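Local coordinates for protein 3-isopropylmalate dehydratase small subunit (Campylobacter jejuni, PDB 3Q3W) that forms the small subunit of isopropylmalate isomerase, which interconverts 2-isopropylmalate and 3-isopropylmalate through 2-isopropylmaleate, at residues K144-F156 against F164-E176. Sequence-based numbering, arbitrary orientation. Where two conformers were deposited one is given.
Sequences KNIEISLLEKRVF and FDLDDFHRICLLE
R171 reaches from the helix 168-176 to two successive carbonyls of the turn 150-153: NE donates to L150 O at 3.0 Å, nearly in the guanidinium plane, and NH2 to L151 O at 3.1 Å. An arginine suits this place because its flat group carries N-H donors side by side, and the extended chain from CG to NE, with CG anti to the backbone N (chi1 165°), spans the gap. L175 CD1 covers one face of the guanidinium. The backbone adds F164 N to K153 O, 3.1 Å. K153 works twice over: its CB sits over the centre of the F164 ring, a CH-pi contact 4.1 Å from the centroid, while NZ, after a bend at chi3 (-86°), donates to two waters. One of these also donates to D168 OD1, the other to D165 OD1, so solvent links the lysine to acidic residues that lie near it without a salt bridge. L150 enters the apolar seam between the turn and the helix, its CD2 3.5 Å from L174 CB and its CG 3.6 Å from L175 CD2, with CD1 at the edge of the F164 ring. I148 CG2 and V155 CG2 also touch that ring, which meets I124 of strand 122-125 as well. The loop 150-153 closes the hairpin 145-156, with a G1 beta bulge at its end where K153 and R154 both face S149, and the helix 168-176, the last modelled, packs against this loop in an aconitase C-terminal-type domain.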
# COMPACT_ATOMS: atom_id res chain seq x y z
N LYS A 144 -10.26 0.55 12.52
CA LYS A 144 -9.11 0.23 11.74
C LYS A 144 -8.44 1.46 11.11
O LYS A 144 -7.43 1.34 10.38
CB LYS A 144 -9.52 -0.74 10.61
CG LYS A 144 -10.15 -2.05 11.09
CD LYS A 144 -9.27 -2.78 12.08
CE LYS A 144 -9.66 -4.25 12.20
NZ LYS A 144 -9.05 -4.92 13.38
N ASN A 145 -9.02 2.64 11.36
CA ASN A 145 -8.57 3.86 10.71
C ASN A 145 -7.23 4.30 11.22
O ASN A 145 -6.99 4.27 12.44
CB ASN A 145 -9.59 4.96 10.92
CG ASN A 145 -10.79 4.77 10.06
OD1 ASN A 145 -10.69 4.90 8.85
ND2 ASN A 145 -11.93 4.42 10.67
N ILE A 146 -6.35 4.65 10.28
CA ILE A 146 -5.11 5.32 10.54
C ILE A 146 -5.17 6.67 9.83
O ILE A 146 -5.79 6.80 8.78
CB ILE A 146 -3.89 4.50 10.10
CG1 ILE A 146 -3.76 3.25 10.99
CG2 ILE A 146 -2.62 5.39 10.12
CD1 ILE A 146 -2.67 2.26 10.60
N GLU A 147 -4.58 7.71 10.42
CA GLU A 147 -4.48 9.00 9.72
C GLU A 147 -3.04 9.34 9.39
O GLU A 147 -2.14 9.09 10.17
CB GLU A 147 -5.14 10.13 10.51
CG GLU A 147 -5.34 11.39 9.66
CD GLU A 147 -6.28 12.43 10.27
OE1 GLU A 147 -7.04 12.11 11.19
OE2 GLU A 147 -6.25 13.58 9.80
N ILE A 148 -2.82 9.92 8.20
CA ILE A 148 -1.47 10.25 7.74
C ILE A 148 -1.47 11.67 7.22
O ILE A 148 -2.32 12.00 6.41
CB ILE A 148 -1.01 9.36 6.60
CG1 ILE A 148 -1.00 7.89 7.03
CG2 ILE A 148 0.39 9.83 6.11
CD1 ILE A 148 -1.10 6.87 5.86
N SER A 149 -0.56 12.50 7.73
CA SER A 149 -0.34 13.83 7.20
C SER A 149 1.01 13.88 6.49
O SER A 149 2.06 13.67 7.10
CB SER A 149 -0.35 14.86 8.35
OG SER A 149 -0.07 16.17 7.87
N LEU A 150 1.02 14.18 5.20
CA LEU A 150 2.28 14.29 4.47
C LEU A 150 2.89 15.67 4.69
O LEU A 150 4.08 15.88 4.44
CB LEU A 150 2.11 14.02 2.99
CG LEU A 150 3.33 14.19 2.08
CD1 LEU A 150 4.47 13.32 2.49
CD2 LEU A 150 2.91 13.88 0.71
N LEU A 151 2.08 16.63 5.16
CA LEU A 151 2.59 17.93 5.58
C LEU A 151 3.46 17.80 6.80
O LEU A 151 4.54 18.35 6.84
CB LEU A 151 1.46 18.88 5.92
CG LEU A 151 0.70 19.44 4.74
CD1 LEU A 151 -0.43 20.34 5.25
CD2 LEU A 151 1.63 20.20 3.83
N GLU A 152 2.98 17.09 7.81
CA GLU A 152 3.73 16.97 9.04
C GLU A 152 4.67 15.81 9.03
O GLU A 152 5.50 15.69 9.93
CB GLU A 152 2.79 16.83 10.22
CG GLU A 152 2.07 18.09 10.57
CD GLU A 152 1.00 17.83 11.58
OE1 GLU A 152 1.16 16.88 12.38
OE2 GLU A 152 -0.01 18.57 11.56
N LYS A 153 4.56 14.98 7.99
CA LYS A 153 5.27 13.72 7.89
C LYS A 153 5.09 12.90 9.16
O LYS A 153 6.06 12.45 9.80
CB LYS A 153 6.73 13.90 7.51
CG LYS A 153 6.95 14.54 6.13
CD LYS A 153 8.45 14.59 5.69
CE LYS A 153 9.18 15.78 6.19
NZ LYS A 153 10.52 15.92 5.53
N ARG A 154 3.82 12.71 9.51
CA ARG A 154 3.42 11.91 10.68
C ARG A 154 2.26 10.91 10.37
O ARG A 154 1.50 11.10 9.42
CB ARG A 154 3.00 12.84 11.82
CG ARG A 154 4.16 13.72 12.35
CD ARG A 154 3.78 14.56 13.58
NE ARG A 154 4.93 14.84 14.46
CZ ARG A 154 5.97 15.61 14.15
NH1 ARG A 154 6.94 15.79 15.06
NH2 ARG A 154 6.06 16.23 12.97
N VAL A 155 2.18 9.84 11.16
CA VAL A 155 1.11 8.85 11.15
C VAL A 155 0.46 8.79 12.52
O VAL A 155 1.16 8.74 13.58
CB VAL A 155 1.66 7.46 10.77
CG1 VAL A 155 0.57 6.40 10.91
CG2 VAL A 155 2.25 7.50 9.36
N PHE A 156 -0.86 8.90 12.53
CA PHE A 156 -1.63 9.01 13.77
C PHE A 156 -2.47 7.76 13.85
O PHE A 156 -3.32 7.54 12.98
CB PHE A 156 -2.53 10.25 13.74
CG PHE A 156 -1.79 11.55 13.50
CD1 PHE A 156 -1.38 12.35 14.58
CD2 PHE A 156 -1.51 11.99 12.21
CE1 PHE A 156 -0.70 13.55 14.38
CE2 PHE A 156 -0.82 13.20 11.99
CZ PHE A 156 -0.41 13.99 13.09
N PHE A 164 8.03 10.09 9.89
CA PHE A 164 8.73 9.48 8.75
C PHE A 164 9.43 10.51 7.82
O PHE A 164 9.12 11.69 7.80
CB PHE A 164 7.77 8.59 7.94
CG PHE A 164 6.66 9.35 7.21
CD1 PHE A 164 6.79 9.68 5.87
CD2 PHE A 164 5.49 9.70 7.86
CE1 PHE A 164 5.80 10.38 5.21
CE2 PHE A 164 4.47 10.39 7.20
CZ PHE A 164 4.63 10.72 5.87
N ASP A 165 10.37 10.00 7.04
CA ASP A 165 11.12 10.80 6.08
C ASP A 165 10.56 10.68 4.68
O ASP A 165 9.96 9.68 4.34
CB ASP A 165 12.57 10.33 6.05
CG ASP A 165 13.37 10.85 7.21
OD1 ASP A 165 13.16 12.04 7.55
OD2 ASP A 165 14.20 10.09 7.76
N LEU A 166 10.82 11.69 3.85
CA LEU A 166 10.60 11.56 2.42
C LEU A 166 11.34 12.66 1.68
O LEU A 166 11.28 13.84 2.06
CB LEU A 166 9.11 11.66 2.06
CG LEU A 166 8.72 11.05 0.71
CD1 LEU A 166 8.66 9.52 0.82
CD2 LEU A 166 7.39 11.59 0.25
N ASP A 167 12.06 12.26 0.63
CA ASP A 167 12.76 13.20 -0.24
C ASP A 167 11.85 14.41 -0.52
O ASP A 167 10.69 14.21 -0.84
CB ASP A 167 13.05 12.42 -1.54
CG ASP A 167 13.51 13.29 -2.69
OD1 ASP A 167 14.72 13.56 -2.78
OD2 ASP A 167 12.68 13.65 -3.56
N ASP A 168 12.36 15.65 -0.44
CA ASP A 168 11.52 16.84 -0.64
C ASP A 168 10.84 16.89 -2.02
O ASP A 168 9.71 17.38 -2.14
CB ASP A 168 12.30 18.14 -0.46
CG ASP A 168 12.53 18.52 1.01
OD1 ASP A 168 11.72 18.22 1.90
OD2 ASP A 168 13.54 19.19 1.24
N PHE A 169 11.52 16.40 -3.04
CA PHE A 169 10.98 16.47 -4.38
C PHE A 169 9.78 15.55 -4.50
O PHE A 169 8.73 15.98 -5.00
CB PHE A 169 12.05 16.12 -5.42
CG PHE A 169 11.53 16.02 -6.80
CD1 PHE A 169 10.99 17.14 -7.42
CD2 PHE A 169 11.54 14.82 -7.47
CE1 PHE A 169 10.48 17.07 -8.70
CE2 PHE A 169 11.07 14.73 -8.75
CZ PHE A 169 10.53 15.85 -9.39
N HIS A 170 9.91 14.31 -4.03
CA HIS A 170 8.77 13.36 -4.05
C HIS A 170 7.61 13.92 -3.25
O HIS A 170 6.47 13.79 -3.64
CB HIS A 170 9.16 12.00 -3.49
CG HIS A 170 10.02 11.21 -4.40
ND1 HIS A 170 9.76 11.11 -5.75
CD2 HIS A 170 11.14 10.48 -4.17
CE1 HIS A 170 10.69 10.36 -6.32
NE2 HIS A 170 11.53 9.96 -5.38
N ARG A 171 7.94 14.55 -2.12
CA ARG A 171 6.91 15.05 -1.22
C ARG A 171 6.15 16.17 -1.86
O ARG A 171 4.93 16.17 -1.80
CB ARG A 171 7.50 15.53 0.10
CG ARG A 171 6.57 16.41 0.96
CD ARG A 171 7.08 16.40 2.40
NE ARG A 171 6.43 17.34 3.31
CZ ARG A 171 6.74 18.63 3.47
NH1 ARG A 171 7.67 19.21 2.73
NH2 ARG A 171 6.09 19.35 4.38
N ILE A 172 6.85 17.11 -2.47
CA ILE A 172 6.14 18.23 -3.05
C ILE A 172 5.31 17.79 -4.24
O ILE A 172 4.23 18.32 -4.41
CB ILE A 172 7.05 19.44 -3.39
CG1 ILE A 172 6.22 20.74 -3.53
CG2 ILE A 172 7.88 19.20 -4.67
CD1 ILE A 172 5.44 21.28 -2.22
N CYS A 173 5.81 16.86 -5.06
CA CYS A 173 4.98 16.24 -6.11
C CYS A 173 3.68 15.67 -5.53
O CYS A 173 2.63 15.99 -6.04
CB CYS A 173 5.76 15.19 -6.90
SG CYS A 173 7.12 15.87 -7.92
N LEU A 174 3.74 14.88 -4.45
CA LEU A 174 2.53 14.30 -3.86
C LEU A 174 1.63 15.40 -3.29
O LEU A 174 0.44 15.38 -3.50
CB LEU A 174 2.88 13.30 -2.75
CG LEU A 174 3.57 12.00 -3.19
CD1 LEU A 174 4.21 11.28 -2.01
CD2 LEU A 174 2.59 11.11 -3.83
N LEU A 175 2.22 16.36 -2.56
CA LEU A 175 1.41 17.45 -2.01
C LEU A 175 0.67 18.29 -3.08
O LEU A 175 -0.47 18.70 -2.89
CB LEU A 175 2.26 18.39 -1.11
CG LEU A 175 2.88 17.83 0.18
CD1 LEU A 175 3.82 18.88 0.76
CD2 LEU A 175 1.83 17.39 1.24
N GLU A 176 1.32 18.55 -4.20
CA GLU A 176 0.69 19.34 -5.26
C GLU A 176 0.10 18.48 -6.38
O GLU A 176 -0.46 19.01 -7.32
CB GLU A 176 1.71 20.34 -5.82
CG GLU A 176 2.25 21.30 -4.79
CD GLU A 176 1.22 22.32 -4.38
OE1 GLU A 176 0.55 22.84 -5.29
OE2 GLU A 176 1.06 22.60 -3.16
O HOH W 1 10.50 16.08 2.66
O HOH W 2 12.46 13.53 5.18